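Local coordinates for protein putative c-1-tetrahydrofolate synthase, cytoplasmic (Leishmania major, PDB 4A26) that probably interconverts one-carbon derivatives of tetrahydrofolate, as a bifunctional methylenetetrahydrofolate dehydrogenase and methenyltetrahydrofolate cyclohydrolase that works as a homodimer, at residues A[19-24]-A[156-161]; A[38-43]-A[287-292]; A[72-77]-A[84-89]. All blocks are in the same frame, centred on the assembly; numbering follows the deposited sequence.

Contact 1. Residues A[19-24]-A[156-161]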
loop_
_atom_site.group_PDB
_atom_site.type_symbol
_atom_site.label_atom_id
_atom_site.label_comp_id
_atom_site.label_asym_id
_atom_site.label_seq_id
_atom_site.Cartn_x
_atom_site.Cartn_y
_atom_site.Cartn_z
ATOM N N ARG A 19 -5.052 -20.383 -18.646
ATOM C CA ARG A 19 -6.344 -21.068 -18.527
ATOM C C ARG A 19 -6.185 -22.582 -18.629
ATOM O O ARG A 19 -6.827 -23.328 -17.887
ATOM C CB ARG A 19 -7.337 -20.572 -19.583
ATOM C CG ARG A 19 -7.859 -19.161 -19.325
ATOM C CD ARG A 19 -9.121 -18.867 -20.129
ATOM N NE ARG A 19 -8.898 -18.919 -21.572
ATOM C CZ ARG A 19 -8.299 -17.968 -22.288
ATOM N NH1 ARG A 19 -7.836 -16.869 -21.703
ATOM N NH2 ARG A 19 -8.150 -18.113 -23.600
ATOM N N SER A 20 -5.319 -23.028 -19.539
ATOM C CA SER A 20 -5.012 -24.454 -19.691
ATOM C C SER A 20 -4.363 -25.028 -18.434
ATOM O O SER A 20 -4.698 -26.130 -18.004
ATOM C CB SER A 20 -4.088 -24.679 -20.887
ATOM O OG SER A 20 -3.651 -26.025 -20.944
ATOM N N GLU A 21 -3.428 -24.277 -17.860
ATOM C CA GLU A 21 -2.755 -24.689 -16.631
ATOM C C GLU A 21 -3.731 -24.784 -15.461
ATOM O O GLU A 21 -3.680 -25.744 -14.686
ATOM C CB GLU A 21 -1.627 -23.718 -16.294
ATOM C CG GLU A 21 -0.459 -23.806 -17.255
ATOM C CD GLU A 21 0.400 -22.557 -17.270
ATOM O OE1 GLU A 21 0.327 -21.743 -16.322
ATOM O OE2 GLU A 21 1.165 -22.392 -18.243
ATOM N N LEU A 22 -4.610 -23.791 -15.336
ATOM C CA LEU A 22 -5.644 -23.800 -14.302
ATOM C C LEU A 22 -6.577 -24.991 -14.476
ATOM O O LEU A 22 -6.921 -25.664 -13.503
ATOM C CB LEU A 22 -6.463 -22.507 -14.336
ATOM C CG LEU A 22 -5.728 -21.241 -13.892
ATOM C CD1 LEU A 22 -6.472 -20.003 -14.369
ATOM C CD2 LEU A 22 -5.552 -21.221 -12.379
ATOM N N LYS A 23 -6.984 -25.240 -15.720
ATOM C CA LYS A 23 -7.840 -26.380 -16.044
ATOM C C LYS A 23 -7.234 -27.669 -15.496
ATOM O O LYS A 23 -7.910 -28.430 -14.805
ATOM C CB LYS A 23 -8.038 -26.486 -17.561
ATOM C CG LYS A 23 -9.112 -27.475 -18.005
ATOM C CD LYS A 23 -8.999 -27.785 -19.496
ATOM C CE LYS A 23 -10.051 -28.794 -19.931
ATOM N NZ LYS A 23 -9.689 -29.497 -21.199
ATOM N N ASP A 24 -5.956 -27.893 -15.795
ATOM C CA ASP A 24 -5.236 -29.079 -15.318
ATOM C C ASP A 24 -5.143 -29.127 -13.793
ATOM O O ASP A 24 -5.393 -30.170 -13.190
ATOM C CB ASP A 24 -3.827 -29.140 -15.925
ATOM C CG ASP A 24 -3.833 -29.529 -17.399
ATOM O OD1 ASP A 24 -4.924 -29.681 -17.986
ATOM O OD2 ASP A 24 -2.733 -29.686 -17.971
ATOM N N LEU A 156 5.254 -9.912 -17.605
ATOM C CA LEU A 156 6.704 -9.711 -17.574
ATOM C C LEU A 156 7.443 -11.011 -17.272
ATOM O O LEU A 156 8.278 -11.447 -18.058
ATOM C CB LEU A 156 7.078 -8.646 -16.537
ATOM C CG LEU A 156 6.540 -7.232 -16.786
ATOM C CD1 LEU A 156 6.705 -6.382 -15.544
ATOM C CD2 LEU A 156 7.237 -6.584 -17.971
ATOM N N LYS A 157 7.124 -11.626 -16.134
ATOM C CA LYS A 157 7.735 -12.894 -15.721
ATOM C C LYS A 157 7.740 -13.921 -16.844
ATOM O O LYS A 157 8.748 -14.594 -17.080
ATOM C CB LYS A 157 6.979 -13.493 -14.532
ATOM C CG LYS A 157 7.244 -12.818 -13.192
ATOM C CD LYS A 157 6.657 -13.645 -12.051
ATOM C CE LYS A 157 7.208 -13.235 -10.697
ATOM N NZ LYS A 157 6.602 -11.967 -10.228
ATOM N N ARG A 158 6.601 -14.034 -17.523
ATOM C CA ARG A 158 6.413 -15.034 -18.568
ATOM C C ARG A 158 7.090 -14.688 -19.890
ATOM O O ARG A 158 7.241 -15.556 -20.742
ATOM C CB ARG A 158 4.922 -15.301 -18.783
ATOM C CG ARG A 158 4.345 -16.238 -17.738
ATOM C CD ARG A 158 2.889 -16.534 -17.991
ATOM N NE ARG A 158 2.516 -17.856 -17.496
ATOM C CZ ARG A 158 2.587 -18.981 -18.206
ATOM N NH1 ARG A 158 3.028 -18.980 -19.463
ATOM N NH2 ARG A 158 2.217 -20.125 -17.649
ATOM N N CYS A 159 7.488 -13.433 -20.059
ATOM C CA CYS A 159 8.315 -13.030 -21.197
ATOM C C CYS A 159 9.803 -13.026 -20.845
ATOM O O CYS A 159 10.641 -12.695 -21.683
ATOM C CB CYS A 159 7.893 -11.650 -21.703
ATOM S SG CYS A 159 6.334 -11.664 -22.592
ATOM N N GLY A 160 10.124 -13.402 -19.610
ATOM C CA GLY A 160 11.505 -13.449 -19.146
ATOM C C GLY A 160 12.056 -12.076 -18.825
ATOM O O GLY A 160 13.272 -11.905 -18.687
ATOM N N ILE A 161 11.163 -11.097 -18.698
ATOM C CA ILE A 161 11.565 -9.722 -18.460
ATOM C C ILE A 161 11.938 -9.547 -16.991
ATOM O O ILE A 161 11.096 -9.706 -16.101
ATOM C CB ILE A 161 10.458 -8.731 -18.866
ATOM C CG1 ILE A 161 10.182 -8.852 -20.370
ATOM C CG2 ILE A 161 10.857 -7.308 -18.513
ATOM C CD1 ILE A 161 9.044 -7.994 -20.867
#
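R158 NH2 donates a hydrogen bond to E21 OE2 at 2.6 Å, the polar core of a salt bridge that joins two helices whose backbones do not meet: the nearest CA atoms, those of E21 and R158, are still 13.5 Å apart. The two side chains span that distance by reaching toward each other from opposite directions. In R158 the chain is extended from CG to NE, and in E21 it is extended beyond CG, so each carries its charge well away from its own helix. The meeting is made by one end of the guanidinium, NH2, which lies in front of the carboxylate with OE1 of E21 2.8 Å from it as well. OE2 accepts through its syn lone pair, but the bond is bent (131° at the hydrogen). OE2 sits at the guanidinium edge, tilted 19° out of its plane, and the carboxylate and guanidinium planes are turned 25° apart. The R158 side chain also touches I14 and I18 of helix 11-32. Just beyond R158, I161 N bonds to L156 O and G160 N to K157 O; G160, with positive phi, belongs to a Schellman motif at the C-terminal end of this helix. Between E21 and R158 the contact itself is a surface salt bridge joining helices of the catalytic and NAD(P)-binding family regions.

Contact 2. Residues A[38-43]-A[287-292]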
loop_
_atom_site.group_PDB
_atom_site.type_symbol
_atom_site.label_atom_id
_atom_site.label_comp_id
_atom_site.label_asym_id
_atom_site.label_seq_id
_atom_site.Cartn_x
_atom_site.Cartn_y
_atom_site.Cartn_z
ATOM N N PRO A 38 -13.471 -25.381 -7.325
ATOM C CA PRO A 38 -13.623 -23.990 -6.910
ATOM C C PRO A 38 -14.908 -23.365 -7.426
ATOM O O PRO A 38 -15.397 -23.728 -8.496
ATOM C CB PRO A 38 -12.411 -23.284 -7.538
ATOM C CG PRO A 38 -11.524 -24.366 -8.065
ATOM C CD PRO A 38 -12.406 -25.538 -8.328
ATOM N N GLY A 39 -15.438 -22.419 -6.659
ATOM C CA GLY A 39 -16.638 -21.696 -7.030
ATOM C C GLY A 39 -16.335 -20.216 -7.097
ATOM O O GLY A 39 -15.847 -19.634 -6.131
ATOM N N LEU A 40 -16.597 -19.616 -8.253
ATOM C CA LEU A 40 -16.558 -18.173 -8.401
ATOM C C LEU A 40 -17.987 -17.661 -8.373
ATOM O O LEU A 40 -18.801 -18.028 -9.219
ATOM C CB LEU A 40 -15.895 -17.782 -9.721
ATOM C CG LEU A 40 -15.739 -16.282 -9.958
ATOM C CD1 LEU A 40 -14.990 -15.623 -8.800
ATOM C CD2 LEU A 40 -15.031 -16.034 -11.277
ATOM N N ALA A 41 -18.285 -16.824 -7.383
ATOM C CA ALA A 41 -19.606 -16.242 -7.229
ATOM C C ALA A 41 -19.576 -14.779 -7.630
ATOM O O ALA A 41 -18.598 -14.081 -7.374
ATOM C CB ALA A 41 -20.075 -16.379 -5.793
ATOM N N SER A 42 -20.648 -14.320 -8.267
ATOM C CA SER A 42 -20.798 -12.908 -8.594
ATOM C C SER A 42 -22.166 -12.405 -8.157
ATOM O O SER A 42 -23.131 -13.170 -8.111
ATOM C CB SER A 42 -20.602 -12.667 -10.095
ATOM O OG SER A 42 -21.546 -13.392 -10.855
ATOM N N ILE A 43 -22.231 -11.120 -7.823
ATOM C CA ILE A 43 -23.494 -10.453 -7.558
ATOM C C ILE A 43 -23.627 -9.286 -8.527
ATOM O O ILE A 43 -22.739 -8.445 -8.620
ATOM C CB ILE A 43 -23.589 -9.949 -6.102
ATOM C CG1 ILE A 43 -23.506 -11.120 -5.123
ATOM C CG2 ILE A 43 -24.895 -9.217 -5.883
ATOM C CD1 ILE A 43 -23.455 -10.706 -3.667
ATOM N N GLU A 287 -7.212 -17.553 -11.291
ATOM C CA GLU A 287 -6.063 -17.987 -10.493
ATOM C C GLU A 287 -6.228 -17.585 -9.031
ATOM O O GLU A 287 -6.001 -18.394 -8.126
ATOM C CB GLU A 287 -4.752 -17.427 -11.048
ATOM C CG GLU A 287 -3.518 -18.031 -10.386
ATOM C CD GLU A 287 -2.456 -18.439 -11.382
ATOM O OE1 GLU A 287 -1.959 -17.562 -12.122
ATOM O OE2 GLU A 287 -2.114 -19.644 -11.422
ATOM N N ASN A 288 -6.621 -16.332 -8.814
ATOM C CA ASN A 288 -7.009 -15.861 -7.493
ATOM C C ASN A 288 -8.013 -16.815 -6.853
ATOM O O ASN A 288 -7.866 -17.192 -5.697
ATOM C CB ASN A 288 -7.598 -14.444 -7.582
ATOM C CG ASN A 288 -6.528 -13.344 -7.515
ATOM O OD1 ASN A 288 -5.334 -13.601 -7.689
ATOM N ND2 ASN A 288 -6.965 -12.110 -7.266
ATOM N N THR A 289 -9.020 -17.220 -7.622
ATOM C CA THR A 289 -10.078 -18.104 -7.122
ATOM C C THR A 289 -9.595 -19.528 -6.871
ATOM O O THR A 289 -10.146 -20.222 -6.016
ATOM C CB THR A 289 -11.263 -18.165 -8.095
ATOM O OG1 THR A 289 -11.618 -16.839 -8.501
ATOM C CG2 THR A 289 -12.465 -18.828 -7.433
ATOM N N LEU A 290 -8.584 -19.970 -7.618
ATOM C CA LEU A 290 -7.971 -21.276 -7.369
ATOM C C LEU A 290 -7.268 -21.247 -6.014
ATOM O O LEU A 290 -7.520 -22.100 -5.169
ATOM C CB LEU A 290 -6.974 -21.651 -8.473
ATOM C CG LEU A 290 -6.690 -23.144 -8.713
ATOM C CD1 LEU A 290 -5.406 -23.302 -9.515
ATOM C CD2 LEU A 290 -6.597 -23.934 -7.432
ATOM N N GLU A 291 -6.401 -20.252 -5.818
ATOM C CA GLU A 291 -5.669 -20.076 -4.558
ATOM C C GLU A 291 -6.595 -20.058 -3.346
ATOM O O GLU A 291 -6.248 -20.600 -2.298
ATOM C CB GLU A 291 -4.825 -18.793 -4.580
ATOM C CG GLU A 291 -3.452 -18.960 -5.230
ATOM C CD GLU A 291 -2.674 -17.644 -5.347
ATOM O OE1 GLU A 291 -2.869 -16.737 -4.493
ATOM O OE2 GLU A 291 -1.861 -17.526 -6.300
ATOM N N ALA A 292 -7.764 -19.436 -3.492
ATOM C CA ALA A 292 -8.771 -19.419 -2.427
ATOM C C ALA A 292 -9.271 -20.827 -2.125
ATOM O O ALA A 292 -9.357 -21.221 -0.966
ATOM C CB ALA A 292 -9.937 -18.525 -2.813
#
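The peptide group after G39 presents one face to T289, whose methyl CG2 lies over it, 3.7 Å from G39 O. Next to it the P38 ring turns its CB to the helix backbone and comes within 4.1 Å of T289 O. L40 adds the third touch, with its CD1 methyl 3.6 Å from T289 OG1, its side chain running nearly at a right angle to that of the threonine. A single residue therefore serves three consecutive ones, and its rotamer sorts the branches: with CG2 anti to the backbone N (OG1 chi1 -47°), the methyl faces the G39 peptide while OG1 stays beside its own helix. There the hydroxyl is hydrogen-bonded to L285 O one turn back, which gives the buried group a partner within its own helix. No hydrogen bond crosses between 38-43 and 287-292, and the four residues involved are buried, so van der Waals contact carries the joint. Backbone hydrogen bonds tie P38 and L40 to A68, and G39 to G98. Strand 39-45 starts against the side of helix 279-297 and runs away from it, while L290 of that helix turns to helix 11-32 and its N288 to helix 147-159.

Contact 3. Residues A[72-77]-A[84-89]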
loop_
_atom_site.group_PDB
_atom_site.type_symbol
_atom_site.label_atom_id
_atom_site.label_comp_id
_atom_site.label_asym_id
_atom_site.label_seq_id
_atom_site.Cartn_x
_atom_site.Cartn_y
_atom_site.Cartn_z
ATOM N N VAL A 72 -25.677 -14.504 -8.810
ATOM C CA VAL A 72 -26.815 -13.975 -8.076
ATOM C C VAL A 72 -27.254 -12.686 -8.762
ATOM O O VAL A 72 -26.469 -11.742 -8.862
ATOM C CB VAL A 72 -26.435 -13.672 -6.618
ATOM C CG1 VAL A 72 -27.608 -13.060 -5.874
ATOM C CG2 VAL A 72 -25.955 -14.937 -5.919
ATOM N N GLU A 73 -28.495 -12.652 -9.247
ATOM C CA GLU A 73 -29.029 -11.472 -9.932
ATOM C C GLU A 73 -30.145 -10.819 -9.123
ATOM O O GLU A 73 -31.256 -11.339 -9.057
ATOM C CB GLU A 73 -29.537 -11.837 -11.328
ATOM C CG GLU A 73 -28.495 -12.528 -12.203
ATOM C CD GLU A 73 -28.932 -12.675 -13.649
ATOM O OE1 GLU A 73 -29.745 -11.847 -14.110
ATOM O OE2 GLU A 73 -28.455 -13.614 -14.324
ATOM N N LEU A 74 -29.833 -9.679 -8.508
ATOM C CA LEU A 74 -30.789 -8.943 -7.683
ATOM C C LEU A 74 -31.459 -7.831 -8.491
ATOM O O LEU A 74 -30.851 -7.288 -9.418
ATOM C CB LEU A 74 -30.088 -8.343 -6.461
ATOM C CG LEU A 74 -29.378 -9.324 -5.524
ATOM C CD1 LEU A 74 -28.637 -8.566 -4.439
ATOM C CD2 LEU A 74 -30.356 -10.321 -4.912
ATOM N N PRO A 75 -32.717 -7.485 -8.148
ATOM C CA PRO A 75 -33.400 -6.386 -8.833
ATOM C C PRO A 75 -32.669 -5.045 -8.733
ATOM O O PRO A 75 -31.813 -4.857 -7.867
ATOM C CB PRO A 75 -34.752 -6.314 -8.120
ATOM C CG PRO A 75 -34.969 -7.668 -7.589
ATOM C CD PRO A 75 -33.616 -8.172 -7.204
ATOM N N GLU A 76 -33.021 -4.122 -9.621
ATOM C CA GLU A 76 -32.344 -2.829 -9.707
ATOM C C GLU A 76 -32.667 -1.911 -8.526
ATOM O O GLU A 76 -31.851 -1.067 -8.159
ATOM C CB GLU A 76 -32.726 -2.132 -11.018
ATOM C CG GLU A 76 -31.810 -0.987 -11.427
ATOM C CD GLU A 76 -31.758 -0.813 -12.931
ATOM O OE1 GLU A 76 -31.033 -1.592 -13.594
ATOM O OE2 GLU A 76 -32.462 0.083 -13.450
ATOM N N ASP A 77 -33.851 -2.091 -7.940
ATOM C CA ASP A 77 -34.370 -1.197 -6.897
ATOM C C ASP A 77 -34.288 -1.815 -5.494
ATOM O O ASP A 77 -35.073 -1.473 -4.608
ATOM C CB ASP A 77 -35.823 -0.798 -7.226
ATOM C CG ASP A 77 -36.786 -1.992 -7.245
ATOM O OD1 ASP A 77 -36.341 -3.135 -7.463
ATOM O OD2 ASP A 77 -37.999 -1.781 -7.048
ATOM N N GLU A 84 -26.552 -6.930 0.967
ATOM C CA GLU A 84 -25.558 -7.402 1.932
ATOM C C GLU A 84 -25.891 -8.780 2.508
ATOM O O GLU A 84 -24.990 -9.559 2.810
ATOM C CB GLU A 84 -25.401 -6.385 3.067
ATOM C CG GLU A 84 -24.718 -5.092 2.644
ATOM C CD GLU A 84 -24.290 -4.242 3.822
ATOM O OE1 GLU A 84 -24.948 -4.306 4.885
ATOM O OE2 GLU A 84 -23.285 -3.511 3.683
ATOM N N VAL A 85 -27.182 -9.073 2.666
ATOM C CA VAL A 85 -27.631 -10.395 3.108
ATOM C C VAL A 85 -27.175 -11.466 2.120
ATOM O O VAL A 85 -26.632 -12.500 2.520
ATOM C CB VAL A 85 -29.172 -10.456 3.267
ATOM C CG1 VAL A 85 -29.671 -11.896 3.231
ATOM C CG2 VAL A 85 -29.600 -9.761 4.551
ATOM N N ASN A 86 -27.391 -11.211 0.832
ATOM C CA ASN A 86 -26.935 -12.122 -0.218
ATOM C C ASN A 86 -25.419 -12.235 -0.266
ATOM O O ASN A 86 -24.889 -13.304 -0.563
ATOM C CB ASN A 86 -27.466 -11.700 -1.587
ATOM C CG ASN A 86 -28.959 -11.896 -1.713
ATOM O OD1 ASN A 86 -29.423 -12.925 -2.206
ATOM N ND2 ASN A 86 -29.723 -10.916 -1.253
ATOM N N VAL A 87 -24.723 -11.139 0.028
ATOM C CA VAL A 87 -23.264 -11.176 0.133
ATOM C C VAL A 87 -22.856 -12.064 1.308
ATOM O O VAL A 87 -21.937 -12.874 1.184
ATOM C CB VAL A 87 -22.647 -9.763 0.294
ATOM C CG1 VAL A 87 -21.136 -9.854 0.455
ATOM C CG2 VAL A 87 -22.998 -8.882 -0.896
ATOM N N GLU A 88 -23.555 -11.921 2.433
ATOM C CA GLU A 88 -23.303 -12.750 3.617
ATOM C C GLU A 88 -23.606 -14.229 3.349
ATOM O O GLU A 88 -22.893 -15.108 3.835
ATOM C CB GLU A 88 -24.128 -12.253 4.814
ATOM C CG GLU A 88 -23.774 -12.912 6.156
ATOM C CD GLU A 88 -22.353 -12.606 6.629
ATOM O OE1 GLU A 88 -21.772 -11.581 6.204
ATOM O OE2 GLU A 88 -21.821 -13.390 7.443
ATOM N N LYS A 89 -24.661 -14.502 2.585
ATOM C CA LYS A 89 -24.990 -15.876 2.215
ATOM C C LYS A 89 -23.818 -16.517 1.470
ATOM O O LYS A 89 -23.448 -17.661 1.744
ATOM C CB LYS A 89 -26.255 -15.925 1.352
#
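N86 leaves the helix with CG beside its backbone N (chi1 -69°) and its amide turned about a quarter circle (chi2 -95°), which presents one flat face to L74. From the strand side, L74 swings CG anti to its carbonyl carbon and lays CD2 over that face, 3.8 Å from N86 CG and equally far from ND2. V72 CG1 lies on the same side of the amide plane but off its rim, 4.1 Å from N86 OD1. The L74 and N86 side chains slide past each other in opposite directions, so the methyl covers the amide broadly instead of meeting a single atom. N86 ND2 is also hydrogen-bonded to V82 O in its own helix, which helps fix the turn of the amide. The pairing belongs to a beta-alpha-beta unit: strand 68-74 leads through helix 80-91 to strand 98-101, and the helix packs against the three-stranded parallel sheet on its way. Strand 39-45 lies between those two strands, and L74 also touches its I43 and V45. V72 and L74 are both hydrogen-bonded through their backbones to I44 of that strand, which fixes where their side chains emerge. N86, partly exposed, meets them near the protein surface.

One salt bridge and two van der Waals contacts without hydrogen bonds across them illustrate how an enzyme is tied together at successive levels: contacts 1 and 2 join the two family regions, whereas contact 3 lies within the first. Contact 1 and contact 2 have centres 18 Å apart and meet through L22 CD2 and L290 CD1, 3.5 Å from each other; helix 279-297 touches both helix 11-32 and the strand that follows it in the chain. Contact 2 leads on to contact 3, again 18 Å between centres, by way of the shared sheet: S42 O and V72 N form a probable hydrogen bond of 3.0 Å, and I43 packs on V87. Contacts 1 and 3 stay about 21 Å apart at their nearest atoms. In this family the active site lies in the cleft between the two domains.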